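Local coordinates for protein KLLA0F20702p (Kluyveromyces lactis, PDB 5Y5A) that probably recruits telomerase to chromosome ends as an Est1 subunit that binds the telomere protein Cdc13, at residues A[190-195]-A[221-226]; A[260-265]-A[372-377]; A[425-430]-A[480-485]. All coordinates share one frame; numbering follows the deposited sequence.

Contact 1: residues A[190-195]-A[221-226]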
loop_
_atom_site.group_PDB
_atom_site.type_symbol
_atom_site.label_atom_id
_atom_site.label_comp_id
_atom_site.label_asym_id
_atom_site.label_seq_id
_atom_site.Cartn_x
_atom_site.Cartn_y
_atom_site.Cartn_z
ATOM N N ARG A 190 3.557 -14.325 8.225
ATOM C CA ARG A 190 4.336 -15.059 7.238
ATOM C C ARG A 190 3.507 -16.164 6.595
ATOM O O ARG A 190 3.580 -16.372 5.382
ATOM C CB ARG A 190 5.594 -15.639 7.869
ATOM C CG ARG A 190 6.604 -14.573 8.265
ATOM C CD ARG A 190 6.941 -13.657 7.094
ATOM N NE ARG A 190 8.236 -13.023 7.300
ATOM C CZ ARG A 190 8.403 -11.797 7.783
ATOM N NH1 ARG A 190 7.349 -11.049 8.085
ATOM N NH2 ARG A 190 9.625 -11.318 7.949
ATOM N N CYS A 191 2.712 -16.859 7.405
ATOM C CA CYS A 191 1.853 -17.919 6.888
ATOM C C CYS A 191 0.883 -17.358 5.862
ATOM O O CYS A 191 0.705 -17.924 4.786
ATOM C CB CYS A 191 1.078 -18.600 8.014
ATOM S SG CYS A 191 2.084 -19.608 9.102
ATOM N N LEU A 192 0.259 -16.237 6.201
ATOM C CA LEU A 192 -0.666 -15.592 5.290
ATOM C C LEU A 192 0.057 -15.067 4.048
ATOM O O LEU A 192 -0.480 -15.132 2.944
ATOM C CB LEU A 192 -1.403 -14.462 6.005
ATOM C CG LEU A 192 -2.292 -14.917 7.169
ATOM C CD1 LEU A 192 -2.681 -13.730 8.030
ATOM C CD2 LEU A 192 -3.535 -15.643 6.668
ATOM N N LEU A 193 1.274 -14.558 4.230
ATOM C CA LEU A 193 2.071 -14.063 3.106
ATOM C C LEU A 193 2.427 -15.170 2.114
ATOM O O LEU A 193 2.297 -14.992 0.903
ATOM C CB LEU A 193 3.360 -13.395 3.599
ATOM C CG LEU A 193 4.318 -12.896 2.504
ATOM C CD1 LEU A 193 3.700 -11.764 1.678
ATOM C CD2 LEU A 193 5.656 -12.448 3.083
ATOM N N TYR A 194 2.876 -16.310 2.620
ATOM C CA TYR A 194 3.383 -17.350 1.735
ATOM C C TYR A 194 2.265 -18.229 1.178
ATOM O O TYR A 194 2.420 -18.857 0.131
ATOM C CB TYR A 194 4.435 -18.188 2.457
ATOM C CG TYR A 194 5.664 -17.379 2.798
ATOM C CD1 TYR A 194 6.257 -16.555 1.846
ATOM C CD2 TYR A 194 6.220 -17.414 4.076
ATOM C CE1 TYR A 194 7.381 -15.793 2.153
ATOM C CE2 TYR A 194 7.341 -16.657 4.392
ATOM C CZ TYR A 194 7.918 -15.850 3.428
ATOM O OH TYR A 194 9.033 -15.103 3.736
ATOM N N ILE A 195 1.134 -18.270 1.868
ATOM C CA ILE A 195 -0.056 -18.860 1.275
ATOM C C ILE A 195 -0.434 -18.004 0.067
ATOM O O ILE A 195 -0.718 -18.531 -1.007
ATOM C CB ILE A 195 -1.224 -18.950 2.280
ATOM C CG1 ILE A 195 -1.015 -20.137 3.225
ATOM C CG2 ILE A 195 -2.547 -19.100 1.558
ATOM C CD1 ILE A 195 -2.066 -20.259 4.302
ATOM N N LEU A 221 -5.268 -12.510 -3.089
ATOM C CA LEU A 221 -5.443 -11.144 -2.615
ATOM C C LEU A 221 -6.130 -11.112 -1.259
ATOM O O LEU A 221 -5.837 -10.250 -0.445
ATOM C CB LEU A 221 -6.234 -10.315 -3.623
ATOM C CG LEU A 221 -5.436 -9.868 -4.849
ATOM C CD1 LEU A 221 -6.337 -9.197 -5.866
ATOM C CD2 LEU A 221 -4.325 -8.935 -4.439
ATOM N N ARG A 222 -7.031 -12.056 -1.002
ATOM C CA ARG A 222 -7.696 -12.096 0.301
ATOM C C ARG A 222 -6.711 -12.436 1.419
ATOM O O ARG A 222 -6.732 -11.808 2.479
ATOM C CB ARG A 222 -8.846 -13.100 0.312
ATOM C CG ARG A 222 -9.672 -13.038 1.595
ATOM C CD ARG A 222 -10.648 -14.203 1.727
ATOM N NE ARG A 222 -9.980 -15.437 2.135
ATOM C CZ ARG A 222 -10.527 -16.352 2.926
ATOM N NH1 ARG A 222 -11.753 -16.172 3.401
ATOM N NH2 ARG A 222 -9.847 -17.446 3.246
ATOM N N TYR A 223 -5.852 -13.425 1.181
ATOM C CA TYR A 223 -4.839 -13.805 2.162
ATOM C C TYR A 223 -3.852 -12.666 2.404
ATOM O O TYR A 223 -3.482 -12.386 3.537
ATOM C CB TYR A 223 -4.090 -15.062 1.714
ATOM C CG TYR A 223 -4.885 -16.342 1.896
ATOM C CD1 TYR A 223 -5.121 -16.861 3.163
ATOM C CD2 TYR A 223 -5.393 -17.026 0.802
ATOM C CE1 TYR A 223 -5.844 -18.026 3.337
ATOM C CE2 TYR A 223 -6.118 -18.195 0.966
ATOM C CZ TYR A 223 -6.341 -18.690 2.236
ATOM O OH TYR A 223 -7.062 -19.853 2.402
ATOM N N LEU A 224 -3.437 -12.013 1.326
ATOM C CA LEU A 224 -2.520 -10.891 1.418
ATOM C C LEU A 224 -3.170 -9.722 2.163
ATOM O O LEU A 224 -2.524 -9.047 2.963
ATOM C CB LEU A 224 -2.069 -10.463 0.022
ATOM C CG LEU A 224 -1.206 -11.463 -0.753
ATOM C CD1 LEU A 224 -0.899 -10.945 -2.153
ATOM C CD2 LEU A 224 0.078 -11.745 0.006
ATOM N N ASP A 225 -4.456 -9.496 1.906
ATOM C CA ASP A 225 -5.189 -8.445 2.601
ATOM C C ASP A 225 -5.173 -8.685 4.102
ATOM O O ASP A 225 -4.953 -7.764 4.887
ATOM C CB ASP A 225 -6.630 -8.362 2.099
ATOM C CG ASP A 225 -6.746 -7.604 0.794
ATOM O OD1 ASP A 225 -5.718 -7.454 0.097
ATOM O OD2 ASP A 225 -7.867 -7.161 0.464
ATOM N N ILE A 226 -5.395 -9.934 4.498
ATOM C CA ILE A 226 -5.386 -10.270 5.909
ATOM C C ILE A 226 -3.982 -10.092 6.482
ATOM O O ILE A 226 -3.821 -9.539 7.569
ATOM C CB ILE A 226 -5.884 -11.694 6.145
ATOM C CG1 ILE A 226 -7.304 -11.838 5.593
ATOM C CG2 ILE A 226 -5.876 -12.011 7.626
ATOM C CD1 ILE A 226 -7.838 -13.257 5.633
#

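Contact 2: residues A[260-265]-A[372-377]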
loop_
_atom_site.group_PDB
_atom_site.type_symbol
_atom_site.label_atom_id
_atom_site.label_comp_id
_atom_site.label_asym_id
_atom_site.label_seq_id
_atom_site.Cartn_x
_atom_site.Cartn_y
_atom_site.Cartn_z
ATOM N N ARG A 260 3.899 1.493 -1.828
ATOM C CA ARG A 260 3.579 1.138 -0.445
ATOM C C ARG A 260 4.610 0.158 0.139
ATOM O O ARG A 260 4.872 0.160 1.341
ATOM C CB ARG A 260 2.177 0.527 -0.349
ATOM C CG ARG A 260 1.015 1.479 -0.685
ATOM C CD ARG A 260 0.913 2.644 0.302
ATOM N NE ARG A 260 0.899 2.205 1.694
ATOM C CZ ARG A 260 -0.202 1.917 2.384
ATOM N NH1 ARG A 260 -1.396 2.014 1.809
ATOM N NH2 ARG A 260 -0.111 1.532 3.655
ATOM N N SER A 261 5.187 -0.677 -0.720
ATOM C CA SER A 261 6.076 -1.735 -0.265
ATOM C C SER A 261 7.459 -1.172 0.014
ATOM O O SER A 261 8.235 -1.757 0.758
ATOM C CB SER A 261 6.166 -2.857 -1.302
ATOM O OG SER A 261 7.123 -2.538 -2.295
ATOM N N SER A 262 7.752 -0.029 -0.600
ATOM C CA SER A 262 9.053 0.606 -0.466
ATOM C C SER A 262 9.085 1.576 0.693
ATOM O O SER A 262 10.152 1.934 1.157
ATOM C CB SER A 262 9.426 1.363 -1.742
ATOM O OG SER A 262 9.338 0.535 -2.877
ATOM N N LEU A 263 7.910 2.018 1.136
ATOM C CA LEU A 263 7.807 3.110 2.105
ATOM C C LEU A 263 7.109 2.718 3.415
ATOM O O LEU A 263 6.835 3.575 4.255
ATOM C CB LEU A 263 7.060 4.287 1.476
ATOM C CG LEU A 263 7.658 4.896 0.209
ATOM C CD1 LEU A 263 6.734 5.976 -0.299
ATOM C CD2 LEU A 263 9.020 5.471 0.523
ATOM N N SER A 264 6.803 1.438 3.589
ATOM C CA SER A 264 6.215 0.997 4.844
ATOM C C SER A 264 7.321 0.963 5.892
ATOM O O SER A 264 8.499 0.991 5.544
ATOM C CB SER A 264 5.537 -0.371 4.693
ATOM O OG SER A 264 6.479 -1.406 4.470
ATOM N N ARG A 265 6.950 0.896 7.166
ATOM C CA ARG A 265 7.936 0.984 8.237
ATOM C C ARG A 265 8.989 -0.131 8.149
ATOM O O ARG A 265 10.152 0.076 8.517
ATOM C CB ARG A 265 7.248 0.967 9.612
ATOM C CG ARG A 265 8.218 1.257 10.779
ATOM C CD ARG A 265 7.485 1.740 12.034
ATOM N NE ARG A 265 6.480 0.780 12.473
ATOM C CZ ARG A 265 6.713 -0.193 13.340
ATOM N NH1 ARG A 265 7.919 -0.321 13.883
ATOM N NH2 ARG A 265 5.738 -1.031 13.676
ATOM N N PHE A 372 7.089 11.090 -4.326
ATOM C CA PHE A 372 8.063 12.145 -4.039
ATOM C C PHE A 372 9.211 11.559 -3.222
ATOM O O PHE A 372 10.367 11.957 -3.382
ATOM C CB PHE A 372 7.424 13.332 -3.292
ATOM C CG PHE A 372 8.426 14.398 -2.874
ATOM C CD1 PHE A 372 8.913 15.314 -3.798
ATOM C CD2 PHE A 372 8.865 14.484 -1.561
ATOM C CE1 PHE A 372 9.828 16.285 -3.427
ATOM C CE2 PHE A 372 9.791 15.458 -1.177
ATOM C CZ PHE A 372 10.272 16.358 -2.110
ATOM N N HIS A 373 8.893 10.609 -2.350
ATOM C CA HIS A 373 9.925 9.973 -1.537
ATOM C C HIS A 373 10.608 8.853 -2.320
ATOM O O HIS A 373 11.759 8.548 -2.067
ATOM C CB HIS A 373 9.336 9.447 -0.228
ATOM C CG HIS A 373 8.660 10.507 0.588
ATOM N ND1 HIS A 373 9.331 11.264 1.524
ATOM C CD2 HIS A 373 7.383 10.958 0.579
ATOM C CE1 HIS A 373 8.492 12.126 2.070
ATOM N NE2 HIS A 373 7.304 11.961 1.518
ATOM N N MET A 374 9.901 8.246 -3.271
ATOM C CA MET A 374 10.562 7.350 -4.224
ATOM C C MET A 374 11.656 8.142 -4.950
ATOM O O MET A 374 12.796 7.690 -5.064
ATOM C CB MET A 374 9.566 6.762 -5.230
ATOM C CG MET A 374 8.463 5.902 -4.602
ATOM S SD MET A 374 9.100 4.483 -3.672
ATOM C CE MET A 374 9.581 3.390 -5.013
ATOM N N TYR A 375 11.286 9.327 -5.433
ATOM C CA TYR A 375 12.217 10.234 -6.096
ATOM C C TYR A 375 13.486 10.462 -5.263
ATOM O O TYR A 375 14.596 10.421 -5.796
ATOM C CB TYR A 375 11.534 11.588 -6.388
ATOM C CG TYR A 375 12.400 12.595 -7.138
ATOM C CD1 TYR A 375 13.441 13.258 -6.504
ATOM C CD2 TYR A 375 12.163 12.887 -8.481
ATOM C CE1 TYR A 375 14.234 14.163 -7.172
ATOM C CE2 TYR A 375 12.957 13.802 -9.162
ATOM C CZ TYR A 375 13.988 14.437 -8.494
ATOM O OH TYR A 375 14.784 15.346 -9.142
ATOM N N GLN A 376 13.327 10.721 -3.969
ATOM C CA GLN A 376 14.485 11.049 -3.134
ATOM C C GLN A 376 15.351 9.833 -2.888
ATOM O O GLN A 376 16.569 9.948 -2.821
ATOM C CB GLN A 376 14.042 11.663 -1.802
ATOM C CG GLN A 376 13.268 12.973 -1.961
ATOM C CD GLN A 376 13.047 13.671 -0.639
ATOM O OE1 GLN A 376 13.357 14.854 -0.491
ATOM N NE2 GLN A 376 12.523 12.935 0.340
ATOM N N MET A 377 14.737 8.662 -2.756
ATOM C CA MET A 377 15.528 7.450 -2.567
ATOM C C MET A 377 16.240 7.059 -3.853
ATOM O O MET A 377 17.364 6.583 -3.816
ATOM C CB MET A 377 14.666 6.292 -2.083
ATOM C CG MET A 377 14.141 6.459 -0.672
ATOM S SD MET A 377 13.053 5.088 -0.263
ATOM C CE MET A 377 14.252 3.809 0.079
#

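Contact 3: residues A[425-430]-A[480-485]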
loop_
_atom_site.group_PDB
_atom_site.type_symbol
_atom_site.label_atom_id
_atom_site.label_comp_id
_atom_site.label_asym_id
_atom_site.label_seq_id
_atom_site.Cartn_x
_atom_site.Cartn_y
_atom_site.Cartn_z
ATOM N N MET A 425 -8.967 12.901 1.671
ATOM C CA MET A 425 -7.873 13.385 0.834
ATOM C C MET A 425 -7.279 14.671 1.403
ATOM O O MET A 425 -6.062 14.849 1.409
ATOM C CB MET A 425 -8.349 13.608 -0.614
ATOM C CG MET A 425 -8.488 12.309 -1.417
ATOM S SD MET A 425 -8.839 12.529 -3.178
ATOM C CE MET A 425 -10.385 13.428 -3.120
ATOM N N ALA A 426 -8.135 15.560 1.897
ATOM C CA ALA A 426 -7.638 16.772 2.547
ATOM C C ALA A 426 -6.826 16.442 3.808
ATOM O O ALA A 426 -5.806 17.084 4.065
ATOM C CB ALA A 426 -8.794 17.720 2.880
ATOM N N ARG A 427 -7.271 15.454 4.590
ATOM C CA ARG A 427 -6.548 15.061 5.807
ATOM C C ARG A 427 -5.149 14.574 5.465
ATOM O O ARG A 427 -4.172 14.895 6.136
ATOM C CB ARG A 427 -7.276 13.952 6.568
ATOM C CG ARG A 427 -8.493 14.374 7.357
ATOM C CD ARG A 427 -8.992 13.204 8.183
ATOM N NE ARG A 427 -8.006 12.772 9.172
ATOM C CZ ARG A 427 -7.896 11.523 9.615
ATOM N NH1 ARG A 427 -6.978 11.212 10.523
ATOM N NH2 ARG A 427 -8.706 10.579 9.146
ATOM N N ILE A 428 -5.080 13.785 4.405
ATOM C CA ILE A 428 -3.851 13.147 3.990
ATOM C C ILE A 428 -2.817 14.171 3.503
ATOM O O ILE A 428 -1.630 14.081 3.851
ATOM C CB ILE A 428 -4.173 12.100 2.926
ATOM C CG1 ILE A 428 -4.831 10.904 3.611
ATOM C CG2 ILE A 428 -2.946 11.688 2.144
ATOM C CD1 ILE A 428 -5.471 9.968 2.655
ATOM N N MET A 429 -3.276 15.158 2.739
ATOM C CA MET A 429 -2.414 16.260 2.323
ATOM C C MET A 429 -1.794 16.964 3.533
ATOM O O MET A 429 -0.582 17.140 3.603
ATOM C CB MET A 429 -3.196 17.270 1.472
ATOM C CG MET A 429 -3.725 16.711 0.141
ATOM S SD MET A 429 -4.573 17.982 -0.837
ATOM C CE MET A 429 -5.525 16.986 -1.982
ATOM N N MET A 430 -2.635 17.346 4.489
ATOM C CA MET A 430 -2.173 18.079 5.654
ATOM C C MET A 430 -1.259 17.236 6.529
ATOM O O MET A 430 -0.264 17.729 7.051
ATOM C CB MET A 430 -3.360 18.584 6.471
ATOM C CG MET A 430 -4.302 19.457 5.670
ATOM S SD MET A 430 -3.419 20.754 4.780
ATOM C CE MET A 430 -2.729 21.640 6.161
ATOM N N TYR A 480 -12.098 5.613 17.351
ATOM C CA TYR A 480 -11.611 4.580 16.446
ATOM C C TYR A 480 -11.031 5.161 15.162
ATOM O O TYR A 480 -11.228 6.339 14.854
ATOM C CB TYR A 480 -12.737 3.589 16.112
ATOM C CG TYR A 480 -13.948 4.198 15.424
ATOM C CD1 TYR A 480 -14.016 4.276 14.036
ATOM C CD2 TYR A 480 -15.029 4.678 16.160
ATOM C CE1 TYR A 480 -15.115 4.821 13.402
ATOM C CE2 TYR A 480 -16.136 5.229 15.529
ATOM C CZ TYR A 480 -16.173 5.296 14.150
ATOM O OH TYR A 480 -17.270 5.840 13.513
ATOM N N PHE A 481 -10.312 4.322 14.420
ATOM C CA PHE A 481 -9.702 4.727 13.156
ATOM C C PHE A 481 -10.728 4.786 12.027
ATOM O O PHE A 481 -11.664 3.986 11.989
ATOM C CB PHE A 481 -8.574 3.764 12.770
ATOM C CG PHE A 481 -7.223 4.155 13.302
ATOM C CD1 PHE A 481 -7.096 5.159 14.251
ATOM C CD2 PHE A 481 -6.078 3.526 12.838
ATOM C CE1 PHE A 481 -5.856 5.516 14.733
ATOM C CE2 PHE A 481 -4.831 3.878 13.320
ATOM C CZ PHE A 481 -4.719 4.877 14.266
ATOM N N TYR A 482 -10.542 5.735 11.111
ATOM C CA TYR A 482 -11.395 5.846 9.931
ATOM C C TYR A 482 -10.755 5.111 8.745
ATOM O O TYR A 482 -9.615 4.640 8.844
ATOM C CB TYR A 482 -11.655 7.317 9.585
ATOM C CG TYR A 482 -12.347 8.095 10.687
ATOM C CD1 TYR A 482 -13.178 7.457 11.599
ATOM C CD2 TYR A 482 -12.157 9.464 10.825
ATOM C CE1 TYR A 482 -13.803 8.162 12.613
ATOM C CE2 TYR A 482 -12.785 10.178 11.837
ATOM C CZ TYR A 482 -13.603 9.519 12.726
ATOM O OH TYR A 482 -14.220 10.219 13.733
ATOM N N GLU A 483 -11.484 5.016 7.633
ATOM C CA GLU A 483 -11.032 4.241 6.477
ATOM C C GLU A 483 -9.640 4.655 6.037
ATOM O O GLU A 483 -8.769 3.805 5.835
ATOM C CB GLU A 483 -12.002 4.383 5.293
ATOM C CG GLU A 483 -13.345 3.668 5.462
ATOM C CD GLU A 483 -14.451 4.588 5.970
ATOM O OE1 GLU A 483 -14.150 5.538 6.732
ATOM O OE2 GLU A 483 -15.624 4.357 5.600
ATOM N N GLU A 484 -9.426 5.960 5.898
ATOM C CA GLU A 484 -8.143 6.458 5.418
ATOM C C GLU A 484 -7.028 6.199 6.442
ATOM O O GLU A 484 -5.877 5.998 6.060
ATOM C CB GLU A 484 -8.227 7.953 5.066
ATOM C CG GLU A 484 -8.517 8.898 6.240
ATOM C CD GLU A 484 -9.998 9.173 6.436
ATOM O OE1 GLU A 484 -10.338 10.312 6.829
ATOM O OE2 GLU A 484 -10.819 8.256 6.189
ATOM N N ASP A 485 -7.365 6.183 7.730
ATOM C CA ASP A 485 -6.379 5.853 8.758
ATOM C C ASP A 485 -5.908 4.417 8.569
ATOM O O ASP A 485 -4.709 4.135 8.521
ATOM C CB ASP A 485 -6.954 6.023 10.174
ATOM C CG ASP A 485 -7.411 7.443 10.467
ATOM O OD1 ASP A 485 -6.564 8.299 10.774
ATOM O OD2 ASP A 485 -8.627 7.696 10.411
#

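Contact 1: residues A[190-195]-A[221-226]
Ile-195 and Tyr-223 illustrate how two neighbouring helices can be joined by a methyl group resting on an aromatic face. CG2 of Ile-195 lies 3.5 Å from the centroid of the Tyr-223 ring and only 7° off the ring normal, a CH-pi contact. The helices concerned, 179-206 and 218-230, follow each other in the chain and run antiparallel as an alpha-helical hairpin, in keeping with the TPR-like character of Est1 proteins. Their short segments approach to 8.0 Å between axes, with 156° between directions. Leu-192 works at the rim of the same ring: its CD2 stands near the ring plane, 4.0 Å from CD1 of Tyr-223, so a face and an edge of the tyrosine are both used. The other methyl of Leu-192 diverges from CD2 toward the next turn of the partner helix, where CD1 meets CG2 of Ile-226 at 3.7 Å, the two side chains crossing at about a right angle. The backbone comes close as well, O of Leu-192 lying 3.8 Å from CB of Tyr-223. The ring is brought in because its CB points at helix 179-206, with CG anti to the carbonyl carbon (chi1 -76°).

A second shell closes round this buried apolar seam. From helix 113-144, Leu-138 packs on Leu-192 and Tyr-134 on Ile-195, while Leu-159 from a loop touches both Leu-192 and Ile-226. Helix 235-247 meets the remaining pair, Leu-193 through Gln-240 and Leu-224 through Arg-241. Leu-193 starts out away from the partner helix, yet its branch turns back far enough for CD1 to reach CD2 of Leu-224 at 4.0 Å.

Contact 2: residues A[260-265]-A[372-377]
The backbones at Ser-262 and Leu-263 keep their distance from the facing helix, with CA of Ser-262 7.9 Å from CA of Met-374 and CA of Leu-263 8.1 Å from CA of His-373, so side chains alone make the junction. Met-374 bridges the gap by folding rather than by stretching: its CB does not aim at the partner, but bends at chi2 (-59°) and chi3 (-75°) carry first SD and then CE over to Ser-262. There SD lies 3.7 Å from CB of Ser-262 and CE 3.6 Å from OG of the same serine. This is van der Waals contact, and the serine hydroxyl has its polar partner inside its own helix, the carbonyl oxygen of Phe-258. The sulfur also faces Leu-263, whose CG is 4.2 Å from SD of Met-374.

The contact shows how a largely helical fold ties distant parts of the sequence together: more than a hundred residues lie between segments 260-265 and 372-377, which sit near the end of helix 251-263 and in the last third of the long helix 339-379, both in the Est1 DNA/RNA-binding region. Helix 271-279 packs against the junction, Ile-272 touching Ser-262, Met-374 and Met-377.

Leu-263 is central to the apolar part of this interface. Its CB points toward helix 339-379, and its CD2 touches two residues one helical turn apart, 4.1 Å from CB of His-373 and equally far from SD of Met-377. The leucine crosses the histidine at about a right angle, whereas Leu-263 and Met-377 slide past one another in opposite senses. His-373 offers only its CB to this apolar contact; its imidazole is engaged elsewhere, NE2 being hydrogen-bonded to NE1 of Trp-432.

Contact 3: residues A[425-430]-A[480-485]
Glu-484 reaches Arg-427 by a bent route: its CG sits between the backbone N and the carbonyl carbon (chi1 64°), and a turn at chi2 carries CD onward. Arg-427 is bent at chi3 (63°), which sets NE; both acids meet the guanidinium near its plane, at the edge. NH1 and NH2 grip Asp-485 end-on, NH1 to OD1 at 3.0 Å and NH2 to OD2 at 3.1 Å, the latter nearly straight at 172°. NH2 also holds OE1 of Glu-484 at 2.8 Å, from above that carboxylate plane. The result is a buried salt-bridge network joining helix 421-433 to the start of helix 483-487. Outside partners extend it: NE of Arg-427 pairs with Asp-500, Glu-484 with Arg-533 and Asp-485 with Arg-478, so the two acids are probably kept charged.

Asp-485, third residue of its helix, also reaches back to the helix start. Its OD2 accepts the backbone N-H of the N-cap residue, lying 2.8 Å from N of Tyr-482, and this donor and NH2 of Arg-427 approach OD2 from opposite faces of the carboxylate plane.

The three contacts follow one another along this chain, the largely helical N-terminal part of a longer Est1 protein, and do not touch. The centres of contacts 2 and 3 are 19 Å apart, against 22 and 25 Å from contact 1 to each. Helix 235-247, which packs on contact 1, also meets Ser-261 through Phe-238. Contacts 2 and 3 come within about 7 Å at their nearest atoms and share helix 339-379, whose Phe-362 touches Ile-428; Trp-432, partner of His-373, belongs to helix 421-433. Segments of both also meet the bound peptide, probably from Cdc13: Arg-265 hydrogen-bonds its backbone, Met-430 packs on an aromatic side chain and Phe-481 on an apolar one.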